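Local coordinates for GTPase activator-like protein (Chaetomium thermophilum, PDB 5HIU), which is a fungal TSC2 that probably acts as a GTPase activator, represented here by its helical N-terminal part, at residues F292-Y296 against T308-V312; I362-F366 against W382-V388. All coordinates share one frame; numbering follows the deposited sequence.

Contact 1 of 2, residues F292-Y296 against T308-V312; sequences FLRSY and TVRDV
Phe292 and Val312 bring the end of helix 281-294 and the middle of helix 302-322 close together, their CA atoms 5.3 Å apart, and the backbones diverge slightly to 6.7 Å between the CA atoms of Tyr296 and Thr308. The nearest approach joins side chain to backbone: Val312 CG2 sits 3.2 Å from the carbonyl oxygen of Phe292, while its other branch, CG1, meets Leu293 CD2 at 3.7 Å. Val312 thus places one methyl on the backbone of Phe292 and the other on the side chain of Leu293. The Phe292 ring packs against Asp311, just before Val312, with CD1 3.9 Å from Asp311 CB; the two side chains lie roughly perpendicular to each other. The same phenylalanine also touches Ile252 and Gln253 of helix 245-261. Tyr296 N is hydrogen-bonded to Leu293 O, and Tyr296 holds CG anti to its own N (chi1 177°), which carries the ring towards helix 302-322. There the methyl CG2 of Thr308 lies in the ring plane, against the edge at CD1, at 3.5 Å. Val309 CG2 and Val312 CG2 approach the same ring more loosely. Two consecutive helices of an all-helical fold are joined in this way, with Val346 of helix 336-348 packing on Leu293 and Val312. No hydrogen bond crosses between the segments, so cohesion here rests on methyl and ring packing, and Asp311 and Thr308, though polar, take part through CB and CG2.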
ATOM      1  N   PHE A 292       8.213 -15.803  -8.803  1.00 92.62           N
ATOM      2  CA  PHE A 292       7.835 -15.002  -9.957  1.00 97.31           C
ATOM      3  C   PHE A 292       8.734 -15.332 -11.127  1.00100.50           C
ATOM      4  O   PHE A 292       8.301 -15.306 -12.272  1.00109.56           O
ATOM      5  CB  PHE A 292       7.864 -13.512  -9.635  1.00 96.46           C
ATOM      6  CG  PHE A 292       6.908 -13.118  -8.544  1.00 99.42           C
ATOM      7  CD1 PHE A 292       5.614 -13.637  -8.511  1.00100.31           C
ATOM      8  CD2 PHE A 292       7.294 -12.227  -7.547  1.00101.39           C
ATOM      9  CE1 PHE A 292       4.731 -13.269  -7.504  1.00105.55           C
ATOM     10  CE2 PHE A 292       6.411 -11.860  -6.537  1.00 98.92           C
ATOM     11  CZ  PHE A 292       5.129 -12.381  -6.514  1.00 96.85           C
ATOM     12  N   LEU A 293       9.978 -15.680 -10.824  1.00102.56           N
ATOM     13  CA  LEU A 293      10.928 -16.128 -11.830  1.00 99.07           C
ATOM     14  C   LEU A 293      10.782 -17.628 -12.111  1.00 96.03           C
ATOM     15  O   LEU A 293      10.624 -18.027 -13.266  1.00 93.22           O
ATOM     16  CB  LEU A 293      12.353 -15.803 -11.366  1.00 99.64           C
ATOM     17  CG  LEU A 293      12.632 -14.390 -10.825  1.00 91.83           C
ATOM     18  CD1 LEU A 293      14.085 -14.248 -10.380  1.00 88.11           C
ATOM     19  CD2 LEU A 293      12.286 -13.339 -11.868  1.00 86.29           C
ATOM     20  N   ARG A 294      10.830 -18.442 -11.050  1.00 95.01           N
ATOM     21  CA  ARG A 294      10.744 -19.915 -11.154  1.00 95.69           C
ATOM     22  C   ARG A 294       9.382 -20.388 -11.678  1.00 97.31           C
ATOM     23  O   ARG A 294       9.334 -21.093 -12.671  1.00101.21           O
ATOM     24  CB  ARG A 294      11.058 -20.589  -9.812  1.00 90.89           C
ATOM     25  N   SER A 295       8.286 -19.990 -11.021  1.00 98.24           N
ATOM     26  CA  SER A 295       6.909 -20.191 -11.547  1.00 98.37           C
ATOM     27  C   SER A 295       6.751 -19.878 -13.032  1.00 98.43           C
ATOM     28  O   SER A 295       5.963 -20.549 -13.707  1.00 98.51           O
ATOM     29  CB  SER A 295       5.864 -19.324 -10.815  1.00 93.11           C
ATOM     30  OG  SER A 295       6.125 -19.219  -9.437  1.00 92.38           O
ATOM     31  N   TYR A 296       7.459 -18.851 -13.527  1.00 92.54           N
ATOM     32  CA  TYR A 296       7.195 -18.317 -14.864  1.00 92.29           C
ATOM     33  C   TYR A 296       7.033 -19.449 -15.903  1.00 98.80           C
ATOM     34  O   TYR A 296       7.609 -20.528 -15.774  1.00103.32           O
ATOM     35  CB  TYR A 296       8.239 -17.266 -15.318  1.00 84.71           C
ATOM     36  CG  TYR A 296       7.973 -16.785 -16.736  1.00 85.61           C
ATOM     37  CD1 TYR A 296       6.911 -15.946 -17.015  1.00 86.05           C
ATOM     38  CD2 TYR A 296       8.738 -17.227 -17.804  1.00 87.44           C
ATOM     39  CE1 TYR A 296       6.620 -15.542 -18.313  1.00 88.20           C
ATOM     40  CE2 TYR A 296       8.460 -16.823 -19.101  1.00 90.61           C
ATOM     41  CZ  TYR A 296       7.393 -15.977 -19.360  1.00 90.63           C
ATOM     42  OH  TYR A 296       7.095 -15.580 -20.670  1.00 93.92           O
ATOM     43  N   THR A 308       2.022 -12.301 -15.716  1.00 99.03           N
ATOM     44  CA  THR A 308       3.183 -12.899 -15.057  1.00 98.86           C
ATOM     45  C   THR A 308       4.486 -12.131 -15.312  1.00 96.89           C
ATOM     46  O   THR A 308       5.356 -12.101 -14.438  1.00 91.23           O
ATOM     47  CB  THR A 308       3.380 -14.368 -15.481  1.00103.26           C
ATOM     48  OG1 THR A 308       2.144 -15.082 -15.329  1.00102.92           O
ATOM     49  CG2 THR A 308       4.474 -15.034 -14.632  1.00100.82           C
ATOM     50  N   VAL A 309       4.630 -11.546 -16.507  1.00 99.17           N
ATOM     51  CA  VAL A 309       5.777 -10.667 -16.832  1.00 96.21           C
ATOM     52  C   VAL A 309       5.789  -9.435 -15.919  1.00 96.78           C
ATOM     53  O   VAL A 309       6.840  -9.064 -15.378  1.00 92.64           O
ATOM     54  CB  VAL A 309       5.787 -10.236 -18.327  1.00 97.54           C
ATOM     55  CG1 VAL A 309       6.561  -8.941 -18.555  1.00 93.50           C
ATOM     56  CG2 VAL A 309       6.377 -11.347 -19.194  1.00103.38           C
ATOM     57  N   ARG A 310       4.625  -8.803 -15.760  1.00 94.63           N
ATOM     58  CA  ARG A 310       4.463  -7.733 -14.779  1.00 89.70           C
ATOM     59  C   ARG A 310       5.189  -8.151 -13.518  1.00 77.40           C
ATOM     60  O   ARG A 310       6.107  -7.479 -13.086  1.00 67.29           O
ATOM     61  CB  ARG A 310       2.970  -7.471 -14.491  1.00 93.17           C
ATOM     62  CG  ARG A 310       2.663  -6.841 -13.131  1.00 92.35           C
ATOM     63  CD  ARG A 310       1.168  -6.624 -12.929  1.00 98.34           C
ATOM     64  NE  ARG A 310       0.408  -7.876 -12.963  1.00104.65           N
ATOM     65  CZ  ARG A 310      -0.915  -7.973 -12.822  1.00105.85           C
ATOM     66  NH1 ARG A 310      -1.660  -6.894 -12.633  1.00105.03           N
ATOM     67  NH2 ARG A 310      -1.497  -9.165 -12.868  1.00111.86           N
ATOM     68  N   ASP A 311       4.774  -9.292 -12.974  1.00 79.49           N
ATOM     69  CA  ASP A 311       5.340  -9.862 -11.753  1.00 82.97           C
ATOM     70  C   ASP A 311       6.846 -10.073 -11.846  1.00 86.36           C
ATOM     71  O   ASP A 311       7.581  -9.797 -10.893  1.00 93.33           O
ATOM     72  CB  ASP A 311       4.695 -11.216 -11.417  1.00 85.76           C
ATOM     73  CG  ASP A 311       3.186 -11.129 -11.207  1.00 92.88           C
ATOM     74  OD1 ASP A 311       2.678 -10.119 -10.654  1.00 91.91           O
ATOM     75  OD2 ASP A 311       2.504 -12.099 -11.592  1.00103.77           O
ATOM     76  N   VAL A 312       7.301 -10.580 -12.984  1.00 86.09           N
ATOM     77  CA  VAL A 312       8.715 -10.873 -13.169  1.00 82.72           C
ATOM     78  C   VAL A 312       9.576  -9.614 -13.104  1.00 78.08           C
ATOM     79  O   VAL A 312      10.595  -9.612 -12.421  1.00 75.94           O
ATOM     80  CB  VAL A 312       8.971 -11.618 -14.490  1.00 83.91           C
ATOM     81  CG1 VAL A 312      10.463 -11.766 -14.736  1.00 81.58           C
ATOM     82  CG2 VAL A 312       8.313 -12.988 -14.454  1.00 86.05           C
TER

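Contact 2 of 2, residues I362-F366 against W382-V388; sequences INSLF and WEPIFDV
Phe366 drives its ring edge into the face of Trp382 in a T-shaped pair, the phenyl and the six-membered ring of the indole standing at 86° with centroids 5.1 Å apart. One atom does the touching: Phe366 CE1 stands above the outer part of the six-membered ring, 3.6 Å from Trp382 CE3. Phe366 keeps CG beside its backbone N (chi1 -75°), and its ring reaches across to the start of helix 383-391. The indole NE1 of Trp382 is hydrogen-bonded to the carbonyl oxygen of Leu377, which helps to hold the rotation of the indole and so the face offered to Phe366. Phe386 completes an aromatic cluster in another manner: its plane is only 18° from that of Phe366, but the rings are displaced with little overlap, meeting where Phe366 CZ comes 3.9 Å from Phe386 CE1. The cluster lies between neighbouring helices of an elongated alpha-solenoid-like fold; the axes of the two short segments run roughly antiparallel, 11.9 Å apart, a spacing wide enough for large side chains to fill. Phe386 also stacks with Phe454 of helix 448-459, and Leu430 and Leu437 of helix 423-441 pack on Phe366. Farther along the interface the contact becomes aliphatic. The CG2 branches of Ile362 and Ile385 meet at 3.8 Å, the two side chains lying alongside each other head to tail, and Ile385 CG2 also lies near the plane of the Phe366 ring, at the edge by CE2. Ile362 extends its other branch, and CD1 reaches Val388 CG1 at 4.1 Å.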
ATOM      1  N   ILE A 362      22.398  -8.586 -12.589  1.00 70.41           N
ATOM      2  CA  ILE A 362      23.683  -9.268 -12.667  1.00 70.17           C
ATOM      3  C   ILE A 362      24.805  -8.248 -12.505  1.00 66.59           C
ATOM      4  O   ILE A 362      25.758  -8.485 -11.779  1.00 64.29           O
ATOM      5  CB  ILE A 362      23.831 -10.084 -13.971  1.00 74.89           C
ATOM      6  CG1 ILE A 362      22.779 -11.211 -14.024  1.00 76.55           C
ATOM      7  CG2 ILE A 362      25.221 -10.706 -14.065  1.00 75.05           C
ATOM      8  CD1 ILE A 362      22.723 -11.938 -15.358  1.00 76.96           C
ATOM      9  N   ASN A 363      24.670  -7.085 -13.112  1.00 66.97           N
ATOM     10  CA  ASN A 363      25.692  -6.065 -12.936  1.00 70.41           C
ATOM     11  C   ASN A 363      25.821  -5.566 -11.512  1.00 70.14           C
ATOM     12  O   ASN A 363      26.893  -5.151 -11.107  1.00 75.71           O
ATOM     13  CB  ASN A 363      25.439  -4.892 -13.855  1.00 73.86           C
ATOM     14  CG  ASN A 363      26.111  -5.061 -15.183  1.00 80.87           C
ATOM     15  OD1 ASN A 363      27.309  -5.317 -15.237  1.00 89.35           O
ATOM     16  ND2 ASN A 363      25.356  -4.924 -16.266  1.00 84.86           N
ATOM     17  N   SER A 364      24.738  -5.602 -10.752  1.00 67.46           N
ATOM     18  CA  SER A 364      24.799  -5.182  -9.363  1.00 70.34           C
ATOM     19  C   SER A 364      25.383  -6.274  -8.470  1.00 69.61           C
ATOM     20  O   SER A 364      25.817  -5.991  -7.348  1.00 74.80           O
ATOM     21  CB  SER A 364      23.417  -4.804  -8.849  1.00 67.21           C
ATOM     22  OG  SER A 364      22.594  -5.948  -8.853  1.00 67.22           O
ATOM     23  N   LEU A 365      25.357  -7.517  -8.947  1.00 67.45           N
ATOM     24  CA  LEU A 365      26.041  -8.624  -8.269  1.00 64.28           C
ATOM     25  C   LEU A 365      27.571  -8.570  -8.381  1.00 65.53           C
ATOM     26  O   LEU A 365      28.266  -8.873  -7.425  1.00 67.69           O
ATOM     27  CB  LEU A 365      25.562  -9.954  -8.815  1.00 60.90           C
ATOM     28  CG  LEU A 365      24.154 -10.345  -8.430  1.00 60.29           C
ATOM     29  CD1 LEU A 365      23.873 -11.701  -9.043  1.00 62.22           C
ATOM     30  CD2 LEU A 365      23.948 -10.387  -6.920  1.00 58.28           C
ATOM     31  N   PHE A 366      28.094  -8.207  -9.546  1.00 66.80           N
ATOM     32  CA  PHE A 366      29.528  -8.182  -9.736  1.00 67.98           C
ATOM     33  C   PHE A 366      30.153  -6.896  -9.221  1.00 73.23           C
ATOM     34  O   PHE A 366      31.357  -6.856  -8.958  1.00 75.30           O
ATOM     35  CB  PHE A 366      29.880  -8.400 -11.203  1.00 70.79           C
ATOM     36  CG  PHE A 366      29.721  -9.819 -11.653  1.00 70.36           C
ATOM     37  CD1 PHE A 366      30.753 -10.728 -11.492  1.00 72.63           C
ATOM     38  CD2 PHE A 366      28.545 -10.246 -12.236  1.00 68.54           C
ATOM     39  CE1 PHE A 366      30.607 -12.042 -11.898  1.00 73.86           C
ATOM     40  CE2 PHE A 366      28.392 -11.554 -12.646  1.00 70.91           C
ATOM     41  CZ  PHE A 366      29.423 -12.458 -12.478  1.00 71.66           C
ATOM     42  N   TRP A 382      30.638 -19.451 -11.950  1.00 82.55           N
ATOM     43  CA  TRP A 382      30.051 -18.280 -12.605  1.00 79.13           C
ATOM     44  C   TRP A 382      29.558 -18.538 -14.030  1.00 83.91           C
ATOM     45  O   TRP A 382      28.935 -17.652 -14.629  1.00 83.18           O
ATOM     46  CB  TRP A 382      31.040 -17.096 -12.589  1.00 75.47           C
ATOM     47  CG  TRP A 382      31.284 -16.508 -11.219  1.00 72.22           C
ATOM     48  CD1 TRP A 382      30.643 -16.842 -10.059  1.00 71.35           C
ATOM     49  CD2 TRP A 382      32.195 -15.445 -10.879  1.00 69.36           C
ATOM     50  NE1 TRP A 382      31.117 -16.080  -9.022  1.00 71.26           N
ATOM     51  CE2 TRP A 382      32.072 -15.216  -9.495  1.00 68.39           C
ATOM     52  CE3 TRP A 382      33.110 -14.680 -11.606  1.00 71.70           C
ATOM     53  CZ2 TRP A 382      32.827 -14.260  -8.820  1.00 66.06           C
ATOM     54  CZ3 TRP A 382      33.867 -13.729 -10.926  1.00 71.49           C
ATOM     55  CH2 TRP A 382      33.715 -13.532  -9.541  1.00 68.31           C
ATOM     56  N   GLU A 383      29.826 -19.732 -14.570  1.00 88.92           N
ATOM     57  CA  GLU A 383      29.324 -20.101 -15.902  1.00 93.14           C
ATOM     58  C   GLU A 383      27.810 -19.981 -15.958  1.00 92.83           C
ATOM     59  O   GLU A 383      27.277 -19.309 -16.846  1.00 95.18           O
ATOM     60  CB  GLU A 383      29.740 -21.525 -16.309  1.00 99.36           C
ATOM     61  CG  GLU A 383      29.108 -21.999 -17.619  1.00104.02           C
ATOM     62  CD  GLU A 383      29.915 -23.091 -18.317  1.00112.75           C
ATOM     63  OE1 GLU A 383      30.571 -22.799 -19.347  1.00110.02           O
ATOM     64  OE2 GLU A 383      29.899 -24.247 -17.835  1.00118.14           O
ATOM     65  N   PRO A 384      27.108 -20.613 -15.002  1.00 90.14           N
ATOM     66  CA  PRO A 384      25.658 -20.538 -15.110  1.00 90.74           C
ATOM     67  C   PRO A 384      25.200 -19.098 -15.313  1.00 92.14           C
ATOM     68  O   PRO A 384      24.463 -18.827 -16.270  1.00 91.19           O
ATOM     69  CB  PRO A 384      25.168 -21.116 -13.773  1.00 90.81           C
ATOM     70  CG  PRO A 384      26.316 -21.926 -13.245  1.00 90.16           C
ATOM     71  CD  PRO A 384      27.542 -21.217 -13.726  1.00 88.17           C
ATOM     72  N   ILE A 385      25.680 -18.182 -14.460  1.00 94.96           N
ATOM     73  CA  ILE A 385      25.283 -16.765 -14.528  1.00 96.18           C
ATOM     74  C   ILE A 385      25.766 -16.125 -15.798  1.00 89.89           C
ATOM     75  O   ILE A 385      25.039 -15.361 -16.420  1.00 85.83           O
ATOM     76  CB  ILE A 385      25.800 -15.928 -13.339  1.00106.51           C
ATOM     77  CG1 ILE A 385      25.100 -16.379 -12.072  1.00116.29           C
ATOM     78  CG2 ILE A 385      25.477 -14.443 -13.520  1.00108.80           C
ATOM     79  CD1 ILE A 385      25.635 -15.764 -10.802  1.00121.13           C
ATOM     80  N   PHE A 386      26.995 -16.434 -16.185  1.00 92.82           N
ATOM     81  CA  PHE A 386      27.539 -15.893 -17.424  1.00 92.19           C
ATOM     82  C   PHE A 386      26.738 -16.346 -18.648  1.00 91.11           C
ATOM     83  O   PHE A 386      26.689 -15.632 -19.652  1.00 88.60           O
ATOM     84  CB  PHE A 386      29.012 -16.273 -17.586  1.00 94.66           C
ATOM     85  CG  PHE A 386      29.960 -15.407 -16.804  1.00 95.76           C
ATOM     86  CD1 PHE A 386      29.835 -14.020 -16.812  1.00 96.08           C
ATOM     87  CD2 PHE A 386      31.007 -15.975 -16.088  1.00 93.45           C
ATOM     88  CE1 PHE A 386      30.718 -13.224 -16.102  1.00 96.64           C
ATOM     89  CE2 PHE A 386      31.890 -15.184 -15.375  1.00 94.41           C
ATOM     90  CZ  PHE A 386      31.750 -13.806 -15.382  1.00 95.86           C
ATOM     91  N   ASP A 387      26.113 -17.522 -18.563  1.00 90.90           N
ATOM     92  CA  ASP A 387      25.327 -18.044 -19.683  1.00 98.67           C
ATOM     93  C   ASP A 387      24.032 -17.254 -19.825  1.00 99.66           C
ATOM     94  O   ASP A 387      23.634 -16.924 -20.947  1.00102.58           O
ATOM     95  CB  ASP A 387      25.051 -19.551 -19.531  1.00102.44           C
ATOM     96  N   VAL A 388      23.398 -16.928 -18.692  1.00 96.37           N
ATOM     97  CA  VAL A 388      22.247 -16.017 -18.691  1.00 91.38           C
ATOM     98  C   VAL A 388      22.665 -14.667 -19.258  1.00 87.09           C
ATOM     99  O   VAL A 388      22.024 -14.134 -20.169  1.00 86.95           O
ATOM    100  CB  VAL A 388      21.661 -15.773 -17.288  1.00 88.58           C
ATOM    101  CG1 VAL A 388      20.538 -14.744 -17.369  1.00 91.36           C
ATOM    102  CG2 VAL A 388      21.131 -17.060 -16.668  1.00 90.42           C
TER

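Following the chain from the N terminus, contact 1 comes first: helix 281-294 ends, the chain turns, and residues 308-312 on helix 302-322 return against 292-296, closing a connection of 11 residues. The chain then passes through helix 336-348 and enters helix 352-366, whose last turn opens contact 2; this closes over a helix-free connection of 15 residues onto helix 383-391. The two contacts are in series, neither nesting nor crossing, with centres about 19 Å apart and nearest atoms about 10 Å apart. Helix 336-348 links them, since Val346 packs on contact 1 while Leu336, Val340 and Ser347 meet contact 2.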